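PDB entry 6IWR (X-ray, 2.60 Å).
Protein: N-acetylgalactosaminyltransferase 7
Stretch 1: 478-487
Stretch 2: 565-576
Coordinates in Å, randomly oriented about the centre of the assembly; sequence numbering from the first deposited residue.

Stretch 1 478-487: RGFETAYCID
Stretch 2 (565-576) CLDRSEVLHQVF

Two hairpin-like segments of one chain meet through packing, mostly of side chains, with turn backbone against Arg-568; no hydrogen bond crosses between them, and the contact buries 405 Å² in all. In stretch 1, strand 478-479 turns through a type II beta turn, Gly-479 to Thr-482, with Glu-481 at phi/psi 60/31, and returns as strand 484-487; Gly-479 N hydrogen-bonds Tyr-484 O at 2.8 Å. In stretch 2, strands 565-568 and 575-576 pair through Asp-567 N to Phe-576 O (2.6 Å) and Phe-576 N to Asp-567 O (2.9 Å). The CA register sets Gly-479 8.3 Å from Arg-568, Tyr-484 7.2 Å from Glu-570 and Ile-486 7.2 Å from Val-575.

Along stretch 2, Leu-566 (chi1 t, chi2 p) points toward stretch 1, its CD2 3.4 Å from CD1 of Ile-486 (m, t). The CA-to-CB bond of Arg-568 (p, t, t) also points toward stretch 1, and the extended chain carries the guanidinium to the turn. Gly-479 CA lies over one face of it, 3.5 Å from NH1; an ideal CB on the glycine would sit 2.8 Å from Arg-568 CZ, so the bare backbone makes room for the flat cation. Thr-482 (p) CG2 approaches Arg-568 NH2 at 3.5 Å, while Thr-482 OG1 hydrogen-bonds Gly-479 O at 2.9 Å.

Glu-570 (phi/psi 76/-60; chi1 m, chi2 -140°, chi3 7°) pairs with that arginine: Arg-568 NE to Glu-570 OE2 is a 2.9 Å salt bridge. Its OE1 reaches CD2 of Tyr-484 (m, chi2 -70°) at 3.3 Å. His-573 (55/48, chi1 m) is braced by ND1 to Glu-570 O, 2.7 Å, and its CE1 meets Tyr-484 CE1 at 3.7 Å, the rings oblique at 59°. Finally Val-575 (t) points toward stretch 1, placing CG2 4.0 Å from Ile-486 CG1. The rule is preorganisation: salt bridge and turn hydrogen bonds form within each stretch, and packing joins the two.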

# COMPACT_ATOMS: atom_id res chain seq x y z
N ARG A 478 -16.41 20.29 -4.36
CA ARG A 478 -16.00 20.81 -5.64
C ARG A 478 -15.76 22.31 -5.53
O ARG A 478 -16.47 23.01 -4.81
CB ARG A 478 -17.06 20.52 -6.70
CG ARG A 478 -16.79 21.14 -8.06
CD ARG A 478 -18.02 21.00 -8.92
NE ARG A 478 -18.17 19.62 -9.35
CZ ARG A 478 -17.79 19.13 -10.53
NH1 ARG A 478 -17.98 17.84 -10.81
NH2 ARG A 478 -17.22 19.92 -11.42
N GLY A 479 -14.75 22.80 -6.25
CA GLY A 479 -14.51 24.23 -6.29
C GLY A 479 -15.59 24.95 -7.08
O GLY A 479 -15.88 24.59 -8.23
N PHE A 480 -16.21 25.95 -6.46
CA PHE A 480 -17.37 26.62 -7.03
C PHE A 480 -17.09 27.06 -8.46
O PHE A 480 -16.15 27.83 -8.71
CB PHE A 480 -17.75 27.84 -6.17
CG PHE A 480 -18.98 28.58 -6.65
CD1 PHE A 480 -20.23 27.97 -6.66
CD2 PHE A 480 -18.88 29.91 -7.10
CE1 PHE A 480 -21.37 28.65 -7.11
CE2 PHE A 480 -20.03 30.62 -7.55
CZ PHE A 480 -21.27 29.98 -7.55
N GLU A 481 -17.90 26.58 -9.40
CA GLU A 481 -17.76 26.96 -10.80
C GLU A 481 -16.38 26.57 -11.34
O GLU A 481 -15.80 27.26 -12.18
CB GLU A 481 -18.01 28.47 -11.00
CG GLU A 481 -19.20 29.01 -10.20
CD GLU A 481 -19.76 30.33 -10.73
OE1 GLU A 481 -20.99 30.37 -11.02
OE2 GLU A 481 -18.99 31.33 -10.85
N THR A 482 -15.83 25.47 -10.81
CA THR A 482 -14.61 24.86 -11.31
C THR A 482 -14.85 23.37 -11.50
O THR A 482 -15.90 22.82 -11.16
CB THR A 482 -13.41 25.01 -10.36
OG1 THR A 482 -13.38 23.90 -9.45
CG2 THR A 482 -13.44 26.32 -9.57
N ALA A 483 -13.84 22.71 -12.02
CA ALA A 483 -13.85 21.28 -12.23
C ALA A 483 -12.81 20.60 -11.34
O ALA A 483 -12.30 19.53 -11.68
CB ALA A 483 -13.61 20.96 -13.70
N TYR A 484 -12.47 21.24 -10.23
CA TYR A 484 -11.51 20.69 -9.29
C TYR A 484 -12.22 20.30 -8.00
O TYR A 484 -13.14 20.99 -7.56
CB TYR A 484 -10.40 21.68 -9.01
CG TYR A 484 -9.51 21.91 -10.20
CD1 TYR A 484 -8.63 20.92 -10.65
CD2 TYR A 484 -9.52 23.14 -10.86
CE1 TYR A 484 -7.78 21.13 -11.75
CE2 TYR A 484 -8.67 23.36 -11.96
CZ TYR A 484 -7.81 22.35 -12.41
OH TYR A 484 -6.99 22.58 -13.49
N CYS A 485 -11.81 19.18 -7.44
CA CYS A 485 -12.42 18.57 -6.27
C CYS A 485 -11.33 18.28 -5.23
O CYS A 485 -10.19 17.96 -5.57
CB CYS A 485 -13.13 17.25 -6.63
SG CYS A 485 -14.81 17.45 -7.29
N ILE A 486 -11.69 18.43 -3.96
CA ILE A 486 -10.80 17.93 -2.93
C ILE A 486 -10.78 16.42 -3.08
O ILE A 486 -11.81 15.80 -3.39
CB ILE A 486 -11.23 18.36 -1.52
CG1 ILE A 486 -11.26 19.91 -1.43
CG2 ILE A 486 -10.28 17.76 -0.49
CD1 ILE A 486 -11.62 20.49 -0.07
N ASP A 487 -9.60 15.83 -2.96
CA ASP A 487 -9.59 14.38 -3.04
C ASP A 487 -8.42 13.80 -2.28
O ASP A 487 -7.35 14.41 -2.14
CB ASP A 487 -9.72 13.95 -4.51
CG ASP A 487 -8.58 13.10 -5.02
OD1 ASP A 487 -8.34 11.96 -4.57
OD2 ASP A 487 -8.00 13.58 -6.00
N CYS A 565 -10.78 29.96 6.49
CA CYS A 565 -11.60 29.39 5.42
C CYS A 565 -10.85 28.30 4.65
O CYS A 565 -9.64 28.37 4.45
CB CYS A 565 -12.04 30.50 4.46
SG CYS A 565 -13.47 31.46 4.90
N LEU A 566 -11.56 27.25 4.26
CA LEU A 566 -10.95 26.30 3.34
C LEU A 566 -10.57 27.04 2.06
O LEU A 566 -11.35 27.85 1.55
CB LEU A 566 -11.91 25.13 3.08
CG LEU A 566 -11.24 23.85 2.53
CD1 LEU A 566 -10.04 23.48 3.39
CD2 LEU A 566 -12.18 22.67 2.42
N ASP A 567 -9.35 26.83 1.57
CA ASP A 567 -8.87 27.55 0.39
C ASP A 567 -8.16 26.55 -0.51
O ASP A 567 -7.83 25.44 -0.10
CB ASP A 567 -7.90 28.71 0.75
CG ASP A 567 -7.87 29.86 -0.30
OD1 ASP A 567 -8.36 29.72 -1.46
OD2 ASP A 567 -7.34 30.95 0.06
N ARG A 568 -7.93 26.94 -1.76
CA ARG A 568 -7.28 26.09 -2.75
C ARG A 568 -6.40 26.90 -3.69
O ARG A 568 -6.61 28.09 -3.84
CB ARG A 568 -8.32 25.30 -3.54
CG ARG A 568 -8.95 26.07 -4.67
CD ARG A 568 -10.22 25.41 -5.14
NE ARG A 568 -10.98 26.31 -5.97
CZ ARG A 568 -12.13 26.84 -5.62
NH1 ARG A 568 -12.65 26.57 -4.44
NH2 ARG A 568 -12.76 27.65 -6.43
N SER A 569 -5.43 26.27 -4.33
CA SER A 569 -4.67 26.93 -5.38
C SER A 569 -5.08 26.66 -6.82
O SER A 569 -5.06 27.55 -7.64
CB SER A 569 -3.18 26.67 -5.24
OG SER A 569 -2.49 27.33 -6.28
N GLU A 570 -5.48 25.44 -7.12
CA GLU A 570 -5.82 25.05 -8.50
C GLU A 570 -4.63 24.83 -9.41
O GLU A 570 -4.45 23.76 -9.94
CB GLU A 570 -6.73 26.07 -9.17
CG GLU A 570 -7.84 26.63 -8.30
CD GLU A 570 -9.14 26.80 -9.06
OE1 GLU A 570 -9.21 26.36 -10.21
OE2 GLU A 570 -10.10 27.36 -8.50
N VAL A 571 -3.82 25.86 -9.59
CA VAL A 571 -2.65 25.74 -10.43
C VAL A 571 -1.67 24.75 -9.83
O VAL A 571 -1.04 23.98 -10.53
CB VAL A 571 -1.99 27.10 -10.65
CG1 VAL A 571 -1.80 27.80 -9.32
CG2 VAL A 571 -0.68 26.94 -11.37
N LEU A 572 -1.56 24.80 -8.51
CA LEU A 572 -0.74 23.95 -7.69
C LEU A 572 -1.40 22.68 -7.16
O LEU A 572 -0.72 21.87 -6.56
CB LEU A 572 -0.15 24.74 -6.53
CG LEU A 572 0.91 25.79 -6.85
CD1 LEU A 572 1.28 26.55 -5.59
CD2 LEU A 572 2.14 25.16 -7.46
N HIS A 573 -2.70 22.51 -7.37
CA HIS A 573 -3.44 21.34 -6.85
C HIS A 573 -3.30 21.15 -5.34
O HIS A 573 -3.02 20.08 -4.85
CB HIS A 573 -3.06 20.06 -7.59
CG HIS A 573 -3.52 20.01 -9.01
ND1 HIS A 573 -3.87 21.12 -9.73
CD2 HIS A 573 -3.68 18.96 -9.84
CE1 HIS A 573 -4.22 20.77 -10.94
NE2 HIS A 573 -4.12 19.46 -11.04
N GLN A 574 -3.49 22.24 -4.64
CA GLN A 574 -3.20 22.43 -3.23
C GLN A 574 -4.45 22.83 -2.46
O GLN A 574 -5.22 23.68 -2.91
CB GLN A 574 -2.15 23.51 -3.04
CG GLN A 574 -1.13 23.20 -1.98
CD GLN A 574 0.25 23.71 -2.35
OE1 GLN A 574 0.43 24.90 -2.58
NE2 GLN A 574 1.22 22.79 -2.46
N VAL A 575 -4.65 22.19 -1.32
CA VAL A 575 -5.77 22.49 -0.43
C VAL A 575 -5.20 22.97 0.89
O VAL A 575 -4.43 22.26 1.54
CB VAL A 575 -6.67 21.26 -0.22
CG1 VAL A 575 -7.65 21.54 0.90
CG2 VAL A 575 -7.39 20.90 -1.51
N PHE A 576 -5.61 24.16 1.32
CA PHE A 576 -5.12 24.66 2.60
C PHE A 576 -6.22 25.50 3.22
O PHE A 576 -7.30 25.67 2.64
CB PHE A 576 -3.82 25.44 2.42
CG PHE A 576 -3.91 26.50 1.36
CD1 PHE A 576 -4.42 27.76 1.68
CD2 PHE A 576 -3.54 26.24 0.05
CE1 PHE A 576 -4.53 28.76 0.72
CE2 PHE A 576 -3.65 27.24 -0.93
CZ PHE A 576 -4.15 28.50 -0.59